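Local coordinates for copper homeostasis protein cutF (Escherichia coli, PDB 2Z4I) that activates the Cpx signalling pathway as an outer-membrane lipoprotein, is involved in copper homeostasis, and is required for efficient binding of stationary-phase cells to hydrophobic surfaces, at residues Leu80-Ser83 / Lys84-Ser88; Tyr133-Met136 / Ala137-Ala140. The protein carries 1 engineered substitution. One frame throughout, in Å; residues are numbered along the deposited sequence.

Contact 1: Leu80-Ser83 / Lys84-Ser88; sequences LTDS and KGEKS
Asp-82 OD2 is gripped by two backbone N-H groups of the turn: Glu-86 N at 2.7 Å and Lys-84 N at 2.9 Å. The donors approach from opposite faces of the carboxylate, both well out of its plane. The bond to Lys-84 makes an Asx turn, and with CG set between the backbone N and the carbonyl carbon (chi1 69°) the carboxylate folds over the loop it holds. The main chain of Asp-82 makes two more bonds. Asp-82 O receives Gly-85 N at 2.9 Å, closing a type I beta turn, and Asp-82 N donates almost straight (175°) to Glu-86 O at 3.0 Å. Gly-85, with phi 83°, completes the type I turn plus G1 bulge that joins strands 77-82 and 87-93; a CB there would press on the preceding carbonyl.

Beyond the turn, Leu-80 N bonds to Ser-88 O at 2.9 Å, whereas the return bond, Ser-88 N to Leu-80 O, is weak. Ser-88 OG adds a second weak bond to that same oxygen. On the face of Thr-81 and Lys-87 the side chains run alongside one another, Lys-87 CE passing 3.7 Å from Thr-81 OG1. Leu-80 packs on Trp-71 of the adjacent strand 64-72 and on Trp-49 of strand 48-56, the next one across, tying the hairpin into the barrel sheet.

The Asp-82 and Glu-86 side chains lie side by side, Asp-82 OD2 and Glu-86 OE2 5.1 Å apart and not in contact; the two amide donors on OD2 would probably favour an ionised Asp-82.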
loop_
_atom_site.group_PDB
_atom_site.type_symbol
_atom_site.label_atom_id
_atom_site.label_comp_id
_atom_site.label_asym_id
_atom_site.label_seq_id
_atom_site.Cartn_x
_atom_site.Cartn_y
_atom_site.Cartn_z
ATOM N N LEU A 80 3.796 -35.903 2.568
ATOM C CA LEU A 80 4.352 -36.130 1.247
ATOM C C LEU A 80 5.744 -36.735 1.312
ATOM O O LEU A 80 6.669 -36.118 1.855
ATOM C CB LEU A 80 4.423 -34.817 0.474
ATOM C CG LEU A 80 3.202 -34.388 -0.329
ATOM C CD1 LEU A 80 1.933 -34.684 0.428
ATOM C CD2 LEU A 80 3.323 -32.902 -0.627
ATOM N N THR A 81 5.883 -37.934 0.752
ATOM C CA THR A 81 7.159 -38.646 0.693
ATOM C C THR A 81 7.621 -38.553 -0.761
ATOM O O THR A 81 6.970 -39.108 -1.656
ATOM C CB THR A 81 6.981 -40.131 1.049
ATOM O OG1 THR A 81 6.217 -40.241 2.261
ATOM C CG2 THR A 81 8.343 -40.809 1.222
ATOM N N ASP A 82 8.737 -37.863 -0.996
ATOM C CA ASP A 82 9.233 -37.678 -2.355
ATOM C C ASP A 82 9.974 -38.867 -2.951
ATOM O O ASP A 82 10.116 -39.912 -2.318
ATOM C CB ASP A 82 10.092 -36.408 -2.448
ATOM C CG ASP A 82 11.414 -36.522 -1.706
ATOM O OD1 ASP A 82 12.107 -35.485 -1.569
ATOM O OD2 ASP A 82 11.771 -37.636 -1.269
ATOM N N SER A 83 10.436 -38.695 -4.185
ATOM C CA SER A 83 11.131 -39.753 -4.911
ATOM C C SER A 83 12.370 -40.266 -4.196
ATOM O O SER A 83 12.928 -41.286 -4.593
ATOM C CB SER A 83 11.523 -39.273 -6.314
ATOM O OG SER A 83 12.820 -38.692 -6.314
ATOM N N LYS A 84 12.813 -39.567 -3.157
ATOM C CA LYS A 84 13.992 -40.012 -2.427
ATOM C C LYS A 84 13.711 -40.362 -0.983
ATOM O O LYS A 84 14.637 -40.526 -0.201
ATOM C CB LYS A 84 15.077 -38.950 -2.483
ATOM C CG LYS A 84 15.495 -38.655 -3.889
ATOM C CD LYS A 84 16.660 -37.696 -3.941
ATOM C CE LYS A 84 16.819 -37.173 -5.354
ATOM N NZ LYS A 84 15.524 -36.592 -5.844
ATOM N N GLY A 85 12.435 -40.477 -0.632
ATOM C CA GLY A 85 12.071 -40.803 0.737
ATOM C C GLY A 85 12.025 -39.625 1.709
ATOM O O GLY A 85 11.712 -39.811 2.891
ATOM N N GLU A 86 12.329 -38.423 1.220
ATOM C CA GLU A 86 12.315 -37.223 2.043
ATOM C C GLU A 86 10.879 -36.781 2.282
ATOM O O GLU A 86 10.142 -36.537 1.340
ATOM C CB GLU A 86 13.073 -36.102 1.332
ATOM C CG GLU A 86 14.463 -36.500 0.814
ATOM C CD GLU A 86 15.432 -36.894 1.932
ATOM O OE1 GLU A 86 16.149 -36.010 2.463
ATOM O OE2 GLU A 86 15.462 -38.097 2.285
ATOM N N LYS A 87 10.482 -36.650 3.541
ATOM C CA LYS A 87 9.114 -36.241 3.861
ATOM C C LYS A 87 8.899 -34.734 4.124
ATOM O O LYS A 87 9.841 -33.983 4.389
ATOM C CB LYS A 87 8.605 -37.053 5.062
ATOM C CG LYS A 87 8.602 -38.557 4.835
ATOM C CD LYS A 87 7.911 -39.328 5.963
ATOM C CE LYS A 87 7.746 -40.822 5.574
ATOM N NZ LYS A 87 6.862 -41.640 6.490
ATOM N N SER A 88 7.640 -34.311 4.020
ATOM C CA SER A 88 7.210 -32.924 4.258
ATOM C C SER A 88 5.745 -33.009 4.714
ATOM O O SER A 88 5.048 -33.967 4.393
ATOM C CB SER A 88 7.355 -32.077 2.993
ATOM O OG SER A 88 7.015 -32.827 1.849
#

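Contact 2: Tyr133-Met136 / Ala137-Ala140; sequences YFYM and ADAA
Tyr-135 and Ala-140 face each other as an antiparallel non-hydrogen-bonded pair, CA atoms 4.2 Å apart, where strand 127-135 turns back into strand 140-144. This is a tight beta hairpin of the C-terminal OB domain. Met-136 and Ala-139 close it: Met-136 N donates to Ala-139 O at 3.1 Å (152°), and the reverse bond, Ala-139 N to Met-136 O, is weak at 3.4 Å. Between them Ala-137 and Asp-138 both have positive phi values, the left-handed backbone that lets two residues reverse the chain. Ala-139 O also receives a CA-H...O contact from Tyr-135, and Phe-134 O receives one from Ala-140.

The side chain of Tyr-135 leans along the returning chain. With CG anti to the backbone N (chi1 177°), its ring reaches forward from the strand to the loop: Ala-140 CA sits in plane at the ring edge, CE1 comes 3.3 Å from Ala-139 N, and OH ends beside Asp-138, 3.5 Å from Asp-138 CG. Replacing this tyrosine by an alanine would probably leave the backbone at Asp-138 and Ala-139 without its aromatic neighbour and the loop freer to move. The ring also touches Glu-160 and Tyr-163 of helix 157-167, so the hairpin leans on that helix.

Tyr-133 points its phenol end at Ala-140, and its ring stacks edge-to-face with Tyr-163. Phe-134 O takes a hydrogen bond from Thr-141 OG1. Residues 133-136 end a region thought possibly to contain a copper-binding motif. Where Tyr-133 meets the returning chain, the Ala-140 methyl lies obliquely to the ring, with Ala-140 CB 3.6 Å from Tyr-133 CZ.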
loop_
_atom_site.group_PDB
_atom_site.type_symbol
_atom_site.label_atom_id
_atom_site.label_comp_id
_atom_site.label_asym_id
_atom_site.label_seq_id
_atom_site.Cartn_x
_atom_site.Cartn_y
_atom_site.Cartn_z
ATOM N N TYR A 133 -5.851 31.857 5.036
ATOM C CA TYR A 133 -5.656 32.209 3.631
ATOM C C TYR A 133 -5.522 33.711 3.476
ATOM O O TYR A 133 -6.216 34.477 4.144
ATOM C CB TYR A 133 -6.844 31.737 2.795
ATOM C CG TYR A 133 -6.727 32.016 1.306
ATOM C CD1 TYR A 133 -6.030 31.147 0.466
ATOM C CD2 TYR A 133 -7.332 33.140 0.734
ATOM C CE1 TYR A 133 -5.942 31.386 -0.901
ATOM C CE2 TYR A 133 -7.248 33.387 -0.638
ATOM C CZ TYR A 133 -6.550 32.505 -1.449
ATOM O OH TYR A 133 -6.460 32.734 -2.807
ATOM N N PHE A 134 -4.635 34.126 2.579
ATOM C CA PHE A 134 -4.403 35.539 2.330
ATOM C C PHE A 134 -4.026 35.772 0.878
ATOM O O PHE A 134 -3.070 35.195 0.373
ATOM C CB PHE A 134 -3.291 36.057 3.238
ATOM C CG PHE A 134 -2.929 37.484 2.987
ATOM C CD1 PHE A 134 -1.775 37.810 2.280
ATOM C CD2 PHE A 134 -3.755 38.511 3.437
ATOM C CE1 PHE A 134 -1.445 39.147 2.023
ATOM C CE2 PHE A 134 -3.437 39.850 3.187
ATOM C CZ PHE A 134 -2.279 40.170 2.477
ATOM N N TYR A 135 -4.783 36.626 0.207
ATOM C CA TYR A 135 -4.513 36.918 -1.185
ATOM C C TYR A 135 -4.276 38.406 -1.394
ATOM O O TYR A 135 -4.926 39.245 -0.765
ATOM C CB TYR A 135 -5.686 36.467 -2.044
ATOM C CG TYR A 135 -5.516 36.796 -3.503
ATOM C CD1 TYR A 135 -4.554 36.149 -4.271
ATOM C CD2 TYR A 135 -6.309 37.766 -4.114
ATOM C CE1 TYR A 135 -4.387 36.453 -5.601
ATOM C CE2 TYR A 135 -6.149 38.082 -5.446
ATOM C CZ TYR A 135 -5.187 37.420 -6.186
ATOM O OH TYR A 135 -5.024 37.717 -7.521
HETATM N N MSE A 136 -3.347 38.730 -2.286
HETATM C CA MSE A 136 -3.038 40.121 -2.576
HETATM C C MSE A 136 -2.039 40.258 -3.706
HETATM O O MSE A 136 -0.930 39.727 -3.626
HETATM C CB MSE A 136 -2.476 40.811 -1.344
HETATM C CG MSE A 136 -2.007 42.218 -1.632
HETATM SE SE MSE A 136 -1.223 43.065 -0.095
HETATM C CE MSE A 136 0.504 42.168 -0.083
ATOM N N ALA A 137 -2.428 40.992 -4.746
ATOM C CA ALA A 137 -1.565 41.197 -5.897
ATOM C C ALA A 137 -1.245 39.842 -6.517
ATOM O O ALA A 137 -0.091 39.409 -6.538
ATOM C CB ALA A 137 -0.279 41.894 -5.470
ATOM N N ASP A 138 -2.281 39.166 -6.996
ATOM C CA ASP A 138 -2.127 37.860 -7.623
ATOM C C ASP A 138 -1.229 36.842 -6.912
ATOM O O ASP A 138 -0.604 35.991 -7.552
ATOM C CB ASP A 138 -1.650 38.044 -9.053
ATOM C CG ASP A 138 -2.667 38.751 -9.895
ATOM O OD1 ASP A 138 -2.916 39.952 -9.637
ATOM O OD2 ASP A 138 -3.234 38.103 -10.802
ATOM N N ALA A 139 -1.170 36.918 -5.592
ATOM C CA ALA A 139 -0.367 35.976 -4.843
ATOM C C ALA A 139 -1.192 35.474 -3.678
ATOM O O ALA A 139 -1.590 36.244 -2.810
ATOM C CB ALA A 139 0.892 36.643 -4.337
ATOM N N ALA A 140 -1.466 34.182 -3.661
ATOM C CA ALA A 140 -2.231 33.620 -2.571
ATOM C C ALA A 140 -1.286 32.828 -1.697
ATOM O O ALA A 140 -0.431 32.121 -2.208
ATOM C CB ALA A 140 -3.317 32.715 -3.103
#

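Contacts 1 and 2 come in series along the chain, the first in the N-terminal domain and the second in the C-terminal OB domain. Their centres lie 76 Å apart, on opposite sides of the chain's centre, with nearest atoms about 65 Å from each other. Each joins consecutive antiparallel strands, but the sheets differ: 77-82 and 87-93 belong to the seven-stranded N-terminal sheet, 127-135 and 140-144 to the curled C-terminal one. A flexible linker separates the two beta-barrels, so each turn belongs to one domain alone. In the crystal of the soluble mutant the N-terminal domain of one subunit meets the C-terminal domain of another, although the protein is probably a monomer in vivo.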